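Local coordinates for ATP-dependent DNA ligase (Mycobacterium tuberculosis, PDB 6NHX), which joins DNA ends at the expense of ATP and, together with Ku, repairs double-strand breaks by non-homologous end joining, at residues E105-F109 with L140-E144; G34-E40 with V75-A81. The protein carries 1 engineered substitution. All blocks are in the same frame, centred on the assembly; numbering follows the deposited sequence.

Contact 1 of 2, residues E105-F109 with L140-E144; sequences EFWAF and LTVPE. With ATP (adenosine-5'-triphosphate), chain B.
Ala108 and Thr141 each bury more surface here than any other residue, in a contact where the loop between helices 124-136 and 150-160 lies beside strand 105-114 of the antiparallel sheet in the ATP-dependent DNA ligase domain. One direct bond joins the backbones: Ala108 N donates to Thr141 O over 2.8 Å, with an N-H...O angle of 160°. Beside this bond the methyl of Ala108 touches two branched side chains, Leu140 through CD1 and Val142 through CG2, the latter 4.0 Å from Ala108 CB. Helix 124-136 backs Leu140 and Val142.

The Trp107 side chain leaves the strand on the side opposite to Ala108 CB and meets the loop at two places. With OG1 at chi1 -55°, Thr141 turns CG2 to the indole, 3.6 Å from Trp107 CD1, while the Pro143 side chain crosses that of Trp107 at about a right angle and brings CG to 3.7 Å from Trp107 CE3. Glu105 helps to fix the indole's rotation, its OE1 taking the NE1-H in the ring plane at 2.9 Å, although NE1 lies well above the carboxylate plane. Water extends the link, since one molecule joins Glu105 OE1 to Thr141 OG1 and another joins Phe106 O to Thr141 N. Next along the strand, Phe109 turns to the nucleotide, and ATP N1 sits 3.3 Å above the centre of one face of its ring.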
ATOM      1  N   GLU A 105     -12.432   0.450   4.908  1.00 17.24           N
ATOM      2  CA  GLU A 105     -13.134  -0.517   4.076  1.00 18.06           C
ATOM      3  C   GLU A 105     -12.226  -1.705   3.799  1.00 16.04           C
ATOM      4  O   GLU A 105     -10.999  -1.596   3.823  1.00 16.51           O
ATOM      5  CB  GLU A 105     -13.515   0.109   2.732  1.00 16.86           C
ATOM      6  CG  GLU A 105     -14.458   1.285   2.873  1.00 19.74           C
ATOM      7  CD  GLU A 105     -15.135   1.707   1.585  1.00 21.19           C
ATOM      8  OE1 GLU A 105     -15.290   0.882   0.671  1.00 18.62           O
ATOM      9  OE2 GLU A 105     -15.557   2.881   1.506  1.00 26.52           O
ATOM     10  N   PHE A 106     -12.842  -2.836   3.489  1.00 17.37           N
ATOM     11  CA  PHE A 106     -12.127  -3.984   2.952  1.00 16.11           C
ATOM     12  C   PHE A 106     -12.531  -4.148   1.495  1.00 15.60           C
ATOM     13  O   PHE A 106     -13.719  -4.290   1.191  1.00 17.99           O
ATOM     14  CB  PHE A 106     -12.432  -5.244   3.754  1.00 15.18           C
ATOM     15  CG  PHE A 106     -11.776  -6.484   3.199  1.00 14.89           C
ATOM     16  CD1 PHE A 106     -10.390  -6.636   3.208  1.00 16.52           C
ATOM     17  CD2 PHE A 106     -12.544  -7.493   2.646  1.00 19.43           C
ATOM     18  CE1 PHE A 106      -9.803  -7.780   2.700  1.00 14.03           C
ATOM     19  CE2 PHE A 106     -11.947  -8.638   2.124  1.00 18.40           C
ATOM     20  CZ  PHE A 106     -10.599  -8.782   2.159  1.00 17.83           C
ATOM     21  N   TRP A 107     -11.551  -4.072   0.594  1.00 14.38           N
ATOM     22  CA  TRP A 107     -11.780  -4.301  -0.827  1.00 13.50           C
ATOM     23  C   TRP A 107     -11.233  -5.682  -1.157  1.00 13.54           C
ATOM     24  O   TRP A 107     -10.013  -5.890  -1.161  1.00 15.87           O
ATOM     25  CB  TRP A 107     -11.110  -3.226  -1.685  1.00 14.53           C
ATOM     26  CG  TRP A 107     -11.829  -1.882  -1.624  1.00 16.45           C
ATOM     27  CD1 TRP A 107     -12.836  -1.528  -0.770  1.00 19.26           C
ATOM     28  CD2 TRP A 107     -11.584  -0.726  -2.448  1.00 12.25           C
ATOM     29  NE1 TRP A 107     -13.240  -0.230  -1.016  1.00 16.25           N
ATOM     30  CE2 TRP A 107     -12.487   0.279  -2.042  1.00 13.05           C
ATOM     31  CE3 TRP A 107     -10.698  -0.448  -3.488  1.00 11.49           C
ATOM     32  CZ2 TRP A 107     -12.523   1.536  -2.640  1.00 13.48           C
ATOM     33  CZ3 TRP A 107     -10.741   0.814  -4.082  1.00 13.02           C
ATOM     34  CH2 TRP A 107     -11.636   1.789  -3.650  1.00 12.39           C
ATOM     35  N   ALA A 108     -12.141  -6.607  -1.450  1.00 14.56           N
ATOM     36  CA  ALA A 108     -11.761  -7.988  -1.709  1.00 12.63           C
ATOM     37  C   ALA A 108     -11.347  -8.159  -3.164  1.00 12.88           C
ATOM     38  O   ALA A 108     -11.989  -7.619  -4.075  1.00 13.85           O
ATOM     39  CB  ALA A 108     -12.948  -8.909  -1.425  1.00 14.44           C
ATOM     40  N   PHE A 109     -10.291  -8.945  -3.374  1.00 12.13           N
ATOM     41  CA  PHE A 109      -9.860  -9.276  -4.727  1.00 12.79           C
ATOM     42  C   PHE A 109      -9.558 -10.749  -4.958  1.00 13.63           C
ATOM     43  O   PHE A 109      -9.216 -11.126  -6.089  1.00 14.85           O
ATOM     44  CB  PHE A 109      -8.717  -8.375  -5.240  1.00 13.04           C
ATOM     45  CG  PHE A 109      -7.554  -8.215  -4.290  1.00 12.61           C
ATOM     46  CD1 PHE A 109      -6.760  -9.307  -3.925  1.00 14.37           C
ATOM     47  CD2 PHE A 109      -7.194  -6.940  -3.818  1.00 13.03           C
ATOM     48  CE1 PHE A 109      -5.661  -9.148  -3.065  1.00 13.81           C
ATOM     49  CE2 PHE A 109      -6.101  -6.776  -2.963  1.00 14.16           C
ATOM     50  CZ  PHE A 109      -5.337  -7.874  -2.589  1.00 15.20           C
ATOM     51  N   LEU A 140     -20.290  -7.316   0.551  1.00 20.74           N
ATOM     52  CA  LEU A 140     -18.867  -7.400   0.278  1.00 16.70           C
ATOM     53  C   LEU A 140     -18.523  -6.522  -0.917  1.00 16.94           C
ATOM     54  O   LEU A 140     -19.239  -6.512  -1.925  1.00 20.14           O
ATOM     55  CB  LEU A 140     -18.535  -8.852  -0.039  1.00 19.60           C
ATOM     56  CG  LEU A 140     -17.084  -9.285  -0.235  1.00 25.33           C
ATOM     57  CD1 LEU A 140     -16.241  -8.993   0.990  1.00 29.82           C
ATOM     58  CD2 LEU A 140     -17.074 -10.770  -0.540  1.00 38.29           C
ATOM     59  N   THR A 141     -17.404  -5.802  -0.811  1.00 16.52           N
ATOM     60  CA  THR A 141     -16.930  -4.866  -1.834  1.00 16.63           C
ATOM     61  C   THR A 141     -15.865  -5.541  -2.700  1.00 16.72           C
ATOM     62  O   THR A 141     -14.769  -5.848  -2.212  1.00 17.22           O
ATOM     63  CB  THR A 141     -16.376  -3.613  -1.153  1.00 16.86           C
ATOM     64  OG1 THR A 141     -17.377  -3.061  -0.289  1.00 20.71           O
ATOM     65  CG2 THR A 141     -15.960  -2.564  -2.182  1.00 20.58           C
ATOM     66  N   VAL A 142     -16.181  -5.754  -3.971  1.00 14.78           N
ATOM     67  CA  VAL A 142     -15.269  -6.375  -4.928  1.00 16.07           C
ATOM     68  C   VAL A 142     -15.113  -5.456  -6.119  1.00 12.58           C
ATOM     69  O   VAL A 142     -15.931  -5.448  -7.041  1.00 15.86           O
ATOM     70  CB  VAL A 142     -15.771  -7.768  -5.367  1.00 14.98           C
ATOM     71  CG1 VAL A 142     -14.815  -8.334  -6.430  1.00 15.55           C
ATOM     72  CG2 VAL A 142     -15.850  -8.697  -4.178  1.00 19.87           C
ATOM     73  N   PRO A 143     -14.034  -4.666  -6.174  1.00 13.40           N
ATOM     74  CA  PRO A 143     -13.806  -3.818  -7.347  1.00 13.47           C
ATOM     75  C   PRO A 143     -13.717  -4.644  -8.621  1.00 14.17           C
ATOM     76  O   PRO A 143     -13.116  -5.723  -8.644  1.00 14.44           O
ATOM     77  CB  PRO A 143     -12.472  -3.128  -7.037  1.00 14.23           C
ATOM     78  CG  PRO A 143     -12.436  -3.052  -5.530  1.00 15.16           C
ATOM     79  CD  PRO A 143     -13.129  -4.344  -5.054  1.00 14.11           C
ATOM     80  N   GLU A 144     -14.310  -4.117  -9.681  1.00 13.23           N
ATOM     81  CA  GLU A 144     -14.323  -4.796 -10.968  1.00 15.11           C
ATOM     82  C   GLU A 144     -12.937  -4.797 -11.622  1.00 14.18           C
ATOM     83  O   GLU A 144     -12.044  -3.989 -11.316  1.00 15.23           O
ATOM     84  CB  GLU A 144     -15.333  -4.123 -11.899  1.00 16.48           C
ATOM     85  CG  GLU A 144     -16.777  -4.293 -11.456  1.00 17.29           C
ATOM     86  CD  GLU A 144     -17.752  -3.491 -12.303  1.00 25.63           C
ATOM     87  OE1 GLU A 144     -18.983  -3.714 -12.174  1.00 20.88           O
ATOM     88  OE2 GLU A 144     -17.297  -2.637 -13.093  1.00 23.85           O
TER
HETATM   89  PG  ATP B1000       5.246  -5.907  -1.514  1.00 17.91           P
HETATM   90  O1G ATP B1000       4.924  -6.393  -2.912  1.00 17.33           O
HETATM   91  O2G ATP B1000       6.364  -6.655  -0.812  1.00 20.04           O
HETATM   92  O3G ATP B1000       4.004  -5.762  -0.652  1.00 18.64           O
HETATM   93  PB  ATP B1000       5.209  -2.980  -1.441  1.00 22.60           P
HETATM   94  O1B ATP B1000       6.244  -1.919  -1.711  1.00 31.05           O
HETATM   95  O2B ATP B1000       4.409  -2.981  -0.157  1.00 33.43           O
HETATM   96  O3B ATP B1000       5.884  -4.424  -1.686  1.00 22.96           O
HETATM   97  PA  ATP B1000       4.048  -2.146  -3.963  1.00 19.07           P
HETATM   98  O1A ATP B1000       5.311  -2.335  -4.747  1.00 22.17           O
HETATM   99  O2A ATP B1000       3.496  -0.807  -3.546  1.00 23.61           O
HETATM  100  O3A ATP B1000       4.166  -3.042  -2.648  1.00 24.28           O
HETATM  101  O5' ATP B1000       2.891  -3.072  -4.615  1.00 22.18           O
HETATM  102  C5' ATP B1000       1.527  -2.893  -4.245  1.00 17.49           C
HETATM  103  C4' ATP B1000       1.199  -3.639  -2.948  1.00 14.02           C
HETATM  104  O4' ATP B1000      -0.218  -3.587  -2.781  1.00 17.12           O
HETATM  105  C3' ATP B1000       1.578  -5.105  -2.974  1.00 15.36           C
HETATM  106  O3' ATP B1000       1.742  -5.556  -1.632  1.00 17.30           O
HETATM  107  C2' ATP B1000       0.325  -5.717  -3.532  1.00 14.78           C
HETATM  108  O2' ATP B1000       0.203  -7.111  -3.215  1.00 15.59           O
HETATM  109  C1' ATP B1000      -0.776  -4.896  -2.868  1.00 17.37           C
HETATM  110  N9  ATP B1000      -1.966  -4.752  -3.731  1.00 14.25           N
HETATM  111  C8  ATP B1000      -2.646  -3.603  -3.972  1.00 14.33           C
HETATM  112  N7  ATP B1000      -3.715  -3.833  -4.784  1.00 12.43           N
HETATM  113  C5  ATP B1000      -3.716  -5.155  -5.042  1.00 11.63           C
HETATM  114  C6  ATP B1000      -4.545  -6.047  -5.840  1.00 11.01           C
HETATM  115  N6  ATP B1000      -5.577  -5.566  -6.542  1.00 12.23           N
HETATM  116  N1  ATP B1000      -4.221  -7.349  -5.862  1.00 11.03           N
HETATM  117  C2  ATP B1000      -3.183  -7.850  -5.181  1.00 11.57           C
HETATM  118  N3  ATP B1000      -2.366  -7.087  -4.439  1.00 12.55           N
HETATM  119  C4  ATP B1000      -2.578  -5.755  -4.357  1.00 12.76           C
HETATM  120  O   HOH W   1     -16.679  -1.412   1.581  1.00 24.52           O
HETATM  121  O   HOH W   2     -15.742  -5.953   1.579  1.00 23.09           O
HETATM  122  O   HOH W   3     -11.471  -6.863  -6.728  1.00 14.08           O

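Contact 2 of 2, residues G34-E40 with V75-A81. With ATP (adenosine-5'-triphosphate), chain B.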
ATOM      1  N   GLY A  34      -2.969   0.248   0.715  1.00 14.23           N
ATOM      2  CA  GLY A  34      -3.595  -0.036   1.993  1.00 15.97           C
ATOM      3  C   GLY A  34      -2.803  -1.102   2.717  1.00 13.33           C
ATOM      4  O   GLY A  34      -1.592  -1.229   2.487  1.00 15.07           O
ATOM      5  N   TYR A  35      -3.460  -1.879   3.571  1.00 14.22           N
ATOM      6  CA  TYR A  35      -2.828  -2.999   4.252  1.00 14.32           C
ATOM      7  C   TYR A  35      -3.475  -4.289   3.761  1.00 17.72           C
ATOM      8  O   TYR A  35      -4.707  -4.397   3.722  1.00 17.70           O
ATOM      9  CB  TYR A  35      -2.983  -2.907   5.771  1.00 17.08           C
ATOM     10  CG  TYR A  35      -2.184  -1.836   6.468  1.00 21.32           C
ATOM     11  CD1 TYR A  35      -0.919  -1.460   6.030  1.00 38.65           C
ATOM     12  CD2 TYR A  35      -2.695  -1.215   7.586  1.00 26.89           C
ATOM     13  CE1 TYR A  35      -0.202  -0.472   6.699  1.00 38.50           C
ATOM     14  CE2 TYR A  35      -1.995  -0.241   8.253  1.00 31.53           C
ATOM     15  CZ  TYR A  35      -0.756   0.131   7.812  1.00 32.56           C
ATOM     16  OH  TYR A  35      -0.093   1.112   8.514  1.00 26.19           O
ATOM     17  N   ARG A  36      -2.646  -5.262   3.405  1.00 15.60           N
ATOM     18  CA  ARG A  36      -3.136  -6.547   2.925  1.00 14.17           C
ATOM     19  C   ARG A  36      -3.753  -7.339   4.068  1.00 15.84           C
ATOM     20  O   ARG A  36      -3.166  -7.461   5.147  1.00 19.69           O
ATOM     21  CB  ARG A  36      -1.957  -7.327   2.348  1.00 14.43           C
ATOM     22  CG  ARG A  36      -2.367  -8.608   1.658  1.00 14.71           C
ATOM     23  CD  ARG A  36      -2.964  -8.330   0.295  1.00 14.27           C
ATOM     24  NE  ARG A  36      -3.137  -9.546  -0.489  1.00 14.92           N
ATOM     25  CZ  ARG A  36      -2.195 -10.093  -1.246  1.00 12.36           C
ATOM     26  NH1 ARG A  36      -1.000  -9.526  -1.338  1.00 14.04           N
ATOM     27  NH2 ARG A  36      -2.451 -11.202  -1.920  1.00 14.69           N
ATOM     28  N   LEU A  37      -4.936  -7.906   3.826  1.00 15.42           N
ATOM     29  CA  LEU A  37      -5.600  -8.722   4.831  1.00 15.40           C
ATOM     30  C   LEU A  37      -6.150  -9.992   4.207  1.00 15.21           C
ATOM     31  O   LEU A  37      -6.721  -9.961   3.114  1.00 15.29           O
ATOM     32  CB  LEU A  37      -6.773  -7.989   5.483  1.00 17.68           C
ATOM     33  CG  LEU A  37      -6.425  -6.852   6.442  1.00 21.84           C
ATOM     34  CD1 LEU A  37      -7.693  -6.291   7.055  1.00 22.65           C
ATOM     35  CD2 LEU A  37      -5.443  -7.299   7.524  1.00 20.08           C
ATOM     36  N   LEU A  38      -5.985 -11.101   4.920  1.00 15.73           N
ATOM     37  CA  LEU A  38      -6.764 -12.309   4.683  1.00 14.19           C
ATOM     38  C   LEU A  38      -7.904 -12.306   5.690  1.00 17.65           C
ATOM     39  O   LEU A  38      -7.690 -12.039   6.878  1.00 18.89           O
ATOM     40  CB  LEU A  38      -5.905 -13.569   4.837  1.00 15.66           C
ATOM     41  CG  LEU A  38      -4.751 -13.689   3.828  1.00 16.78           C
ATOM     42  CD1 LEU A  38      -3.939 -14.936   4.115  1.00 20.70           C
ATOM     43  CD2 LEU A  38      -5.256 -13.709   2.388  1.00 16.24           C
ATOM     44  N   VAL A  39      -9.111 -12.589   5.214  1.00 15.94           N
ATOM     45  CA  VAL A  39     -10.324 -12.437   6.012  1.00 16.65           C
ATOM     46  C   VAL A  39     -11.062 -13.769   6.037  1.00 18.04           C
ATOM     47  O   VAL A  39     -11.423 -14.302   4.981  1.00 16.62           O
ATOM     48  CB  VAL A  39     -11.236 -11.346   5.438  1.00 15.78           C
ATOM     49  CG1 VAL A  39     -12.568 -11.277   6.211  1.00 20.10           C
ATOM     50  CG2 VAL A  39     -10.512  -9.994   5.418  1.00 16.79           C
ATOM     51  N   GLU A  40     -11.294 -14.296   7.230  1.00 16.79           N
ATOM     52  CA  GLU A  40     -12.109 -15.487   7.410  1.00 17.85           C
ATOM     53  C   GLU A  40     -13.446 -15.055   7.987  1.00 20.46           C
ATOM     54  O   GLU A  40     -13.488 -14.468   9.070  1.00 22.62           O
ATOM     55  CB  GLU A  40     -11.426 -16.455   8.371  1.00 16.05           C
ATOM     56  CG  GLU A  40     -12.208 -17.724   8.640  1.00 20.47           C
ATOM     57  CD  GLU A  40     -11.632 -18.461   9.812  1.00 24.78           C
ATOM     58  OE1 GLU A  40     -10.993 -19.503   9.590  1.00 22.03           O
ATOM     59  OE2 GLU A  40     -11.798 -17.982  10.956  1.00 28.28           O
ATOM     60  N   VAL A  75     -16.363 -18.270   4.388  1.00 16.61           N
ATOM     61  CA  VAL A  75     -15.492 -17.859   3.295  1.00 15.42           C
ATOM     62  C   VAL A  75     -14.138 -17.400   3.814  1.00 15.89           C
ATOM     63  O   VAL A  75     -13.997 -16.960   4.962  1.00 16.81           O
ATOM     64  CB  VAL A  75     -16.099 -16.758   2.393  1.00 26.11           C
ATOM     65  CG1 VAL A  75     -17.362 -17.248   1.711  1.00 25.28           C
ATOM     66  CG2 VAL A  75     -16.352 -15.488   3.193  1.00 26.22           C
ATOM     67  N   VAL A  76     -13.136 -17.514   2.951  1.00 13.86           N
ATOM     68  CA  VAL A  76     -11.850 -16.860   3.144  1.00 15.60           C
ATOM     69  C   VAL A  76     -11.626 -15.948   1.950  1.00 14.25           C
ATOM     70  O   VAL A  76     -11.668 -16.393   0.798  1.00 14.20           O
ATOM     71  CB  VAL A  76     -10.709 -17.875   3.290  1.00 16.41           C
ATOM     72  CG1 VAL A  76      -9.369 -17.160   3.323  1.00 15.78           C
ATOM     73  CG2 VAL A  76     -10.893 -18.716   4.541  1.00 14.87           C
ATOM     74  N   LEU A  77     -11.425 -14.666   2.229  1.00 15.29           N
ATOM     75  CA  LEU A  77     -11.198 -13.656   1.213  1.00 13.90           C
ATOM     76  C   LEU A  77      -9.793 -13.101   1.350  1.00 13.22           C
ATOM     77  O   LEU A  77      -9.185 -13.133   2.425  1.00 14.76           O
ATOM     78  CB  LEU A  77     -12.185 -12.495   1.382  1.00 15.66           C
ATOM     79  CG  LEU A  77     -13.643 -12.943   1.382  1.00 14.65           C
ATOM     80  CD1 LEU A  77     -14.477 -11.991   2.220  1.00 19.13           C
ATOM     81  CD2 LEU A  77     -14.156 -13.010  -0.035  1.00 18.24           C
ATOM     82  N   ASP A  78      -9.281 -12.611   0.233  1.00 13.80           N
ATOM     83  CA  ASP A  78      -8.032 -11.868   0.165  1.00 13.47           C
ATOM     84  C   ASP A  78      -8.363 -10.480  -0.354  1.00 14.01           C
ATOM     85  O   ASP A  78      -9.181 -10.331  -1.263  1.00 13.72           O
ATOM     86  CB  ASP A  78      -7.095 -12.585  -0.806  1.00 13.04           C
ATOM     87  CG  ASP A  78      -5.687 -12.004  -0.843  1.00 14.07           C
ATOM     88  OD1 ASP A  78      -5.333 -11.119  -0.032  1.00 15.31           O
ATOM     89  OD2 ASP A  78      -4.916 -12.464  -1.720  1.00 14.89           O
ATOM     90  N   GLY A  79      -7.737  -9.460   0.218  1.00 13.15           N
ATOM     91  CA  GLY A  79      -7.983  -8.117  -0.259  1.00 14.56           C
ATOM     92  C   GLY A  79      -7.163  -7.109   0.505  1.00 15.49           C
ATOM     93  O   GLY A  79      -6.190  -7.454   1.178  1.00 15.24           O
ATOM     94  N   GLU A  80      -7.595  -5.854   0.414  1.00 16.75           N
ATOM     95  CA  GLU A  80      -6.872  -4.730   1.000  1.00 19.43           C
ATOM     96  C   GLU A  80      -7.796  -3.970   1.938  1.00 17.60           C
ATOM     97  O   GLU A  80      -8.922  -3.636   1.559  1.00 16.95           O
ATOM     98  CB  GLU A  80      -6.395  -3.773  -0.102  1.00 24.11           C
ATOM     99  CG  GLU A  80      -5.229  -2.888   0.292  1.00 36.76           C
ATOM    100  CD  GLU A  80      -3.893  -3.504  -0.066  1.00 35.45           C
ATOM    101  OE1 GLU A  80      -3.881  -4.607  -0.644  1.00 41.87           O
ATOM    102  OE2 GLU A  80      -2.853  -2.884   0.222  1.00 38.40           O
ATOM    103  N   ALA A  81      -7.328  -3.690   3.153  1.00 14.78           N
ATOM    104  CA  ALA A  81      -7.990  -2.696   3.986  1.00 15.17           C
ATOM    105  C   ALA A  81      -7.528  -1.322   3.522  1.00 16.11           C
ATOM    106  O   ALA A  81      -6.329  -1.096   3.338  1.00 14.63           O
ATOM    107  CB  ALA A  81      -7.637  -2.907   5.455  1.00 19.02           C
TER
HETATM  108  PG  ATP B1000       5.246  -5.907  -1.514  1.00 17.91           P
HETATM  109  O1G ATP B1000       4.924  -6.393  -2.912  1.00 17.33           O
HETATM  110  O2G ATP B1000       6.364  -6.655  -0.812  1.00 20.04           O
HETATM  111  O3G ATP B1000       4.004  -5.762  -0.652  1.00 18.64           O
HETATM  112  PB  ATP B1000       5.209  -2.980  -1.441  1.00 22.60           P
HETATM  113  O1B ATP B1000       6.244  -1.919  -1.711  1.00 31.05           O
HETATM  114  O2B ATP B1000       4.409  -2.981  -0.157  1.00 33.43           O
HETATM  115  O3B ATP B1000       5.884  -4.424  -1.686  1.00 22.96           O
HETATM  116  PA  ATP B1000       4.048  -2.146  -3.963  1.00 19.07           P
HETATM  117  O1A ATP B1000       5.311  -2.335  -4.747  1.00 22.17           O
HETATM  118  O2A ATP B1000       3.496  -0.807  -3.546  1.00 23.61           O
HETATM  119  O3A ATP B1000       4.166  -3.042  -2.648  1.00 24.28           O
HETATM  120  O5' ATP B1000       2.891  -3.072  -4.615  1.00 22.18           O
HETATM  121  C5' ATP B1000       1.527  -2.893  -4.245  1.00 17.49           C
HETATM  122  C4' ATP B1000       1.199  -3.639  -2.948  1.00 14.02           C
HETATM  123  O4' ATP B1000      -0.218  -3.587  -2.781  1.00 17.12           O
HETATM  124  C3' ATP B1000       1.578  -5.105  -2.974  1.00 15.36           C
HETATM  125  O3' ATP B1000       1.742  -5.556  -1.632  1.00 17.30           O
HETATM  126  C2' ATP B1000       0.325  -5.717  -3.532  1.00 14.78           C
HETATM  127  O2' ATP B1000       0.203  -7.111  -3.215  1.00 15.59           O
HETATM  128  C1' ATP B1000      -0.776  -4.896  -2.868  1.00 17.37           C
HETATM  129  N9  ATP B1000      -1.966  -4.752  -3.731  1.00 14.25           N
HETATM  130  C8  ATP B1000      -2.646  -3.603  -3.972  1.00 14.33           C
HETATM  131  N7  ATP B1000      -3.715  -3.833  -4.784  1.00 12.43           N
HETATM  132  C5  ATP B1000      -3.716  -5.155  -5.042  1.00 11.63           C
HETATM  133  C6  ATP B1000      -4.545  -6.047  -5.840  1.00 11.01           C
HETATM  134  N6  ATP B1000      -5.577  -5.566  -6.542  1.00 12.23           N
HETATM  135  N1  ATP B1000      -4.221  -7.349  -5.862  1.00 11.03           N
HETATM  136  C2  ATP B1000      -3.183  -7.850  -5.181  1.00 11.57           C
HETATM  137  N3  ATP B1000      -2.366  -7.087  -4.439  1.00 12.55           N
HETATM  138  C4  ATP B1000      -2.578  -5.755  -4.357  1.00 12.76           C
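Tyr35 and Ala81 begin a series of paired backbone bonds that continues through Leu37 with Gly79 and ends at Val39 with Leu77. Each is an antiparallel hydrogen-bonded pair with two N-H...O bonds; those between Val39 and Leu77 are both 2.8 Å long. Residues of the intervening non-hydrogen-bonded pairs add CA-H...O contacts, as from Val76 CA to Val39 O at 3.2 Å.

The charged interaction is a side-on salt bridge. Arg36 presents NE to Asp78 OD1 at 2.7 Å and NH2 to Asp78 OD2 at 2.8 Å, the second bond nearly straight at 177° and using the syn lone pair. A bend at chi2 of 76° swings the arginine across the strand pair, and the guanidinium and carboxylate planes end only 12° from coplanar. Second partners hold both groups: Tyr174 OH bonds to Asp78 OD2, and Met11 O to Arg36 NH2.

These are two adjacent inner strands of the antiparallel sheet in the ATP-dependent ligase domain, and its ATP pocket opens beside the Arg36 and Glu80 side chains. Arg36 NH1 stands 3.3 Å from the ribose O2' of ATP, with the base's N3 over one face of the guanidinium, offset toward its rim. Glu80 OE1, buried and without a polar partner in the model, lies 3.6 Å from ATP N9.

Apolar contacts occupy the face bearing Leu37 and Val39. Leu37 reaches diagonally across the strand pair, CD1 touching Ala81 CB at 3.7 Å, and the beta carbons of Val39 and Leu77 face each other more loosely.

How the contacts relate
From the N terminus, strands 12-15 and 26-31 precede strand 35-42, which opens contact 2; the chain turns back through strand 45-50 on one side of it, then returns as strand 74-82 on the other, where contact 2 closes the loop. After helix 92-96 it enters strand 105-114, and helix 124-136 leads to the 140-144 loop, which closes contact 1. The two closures follow in series and neither nest nor cross. They share a sheet: Trp107 N and Phe109 N probably hydrogen-bond to Glu80 O and Asp78 O, while Phe106 CZ packs on Val39 CG2. Contact 1 joins the sheet to the loop packed on helix 124-136, and Phe109, Arg36 and Glu80 converge on ATP.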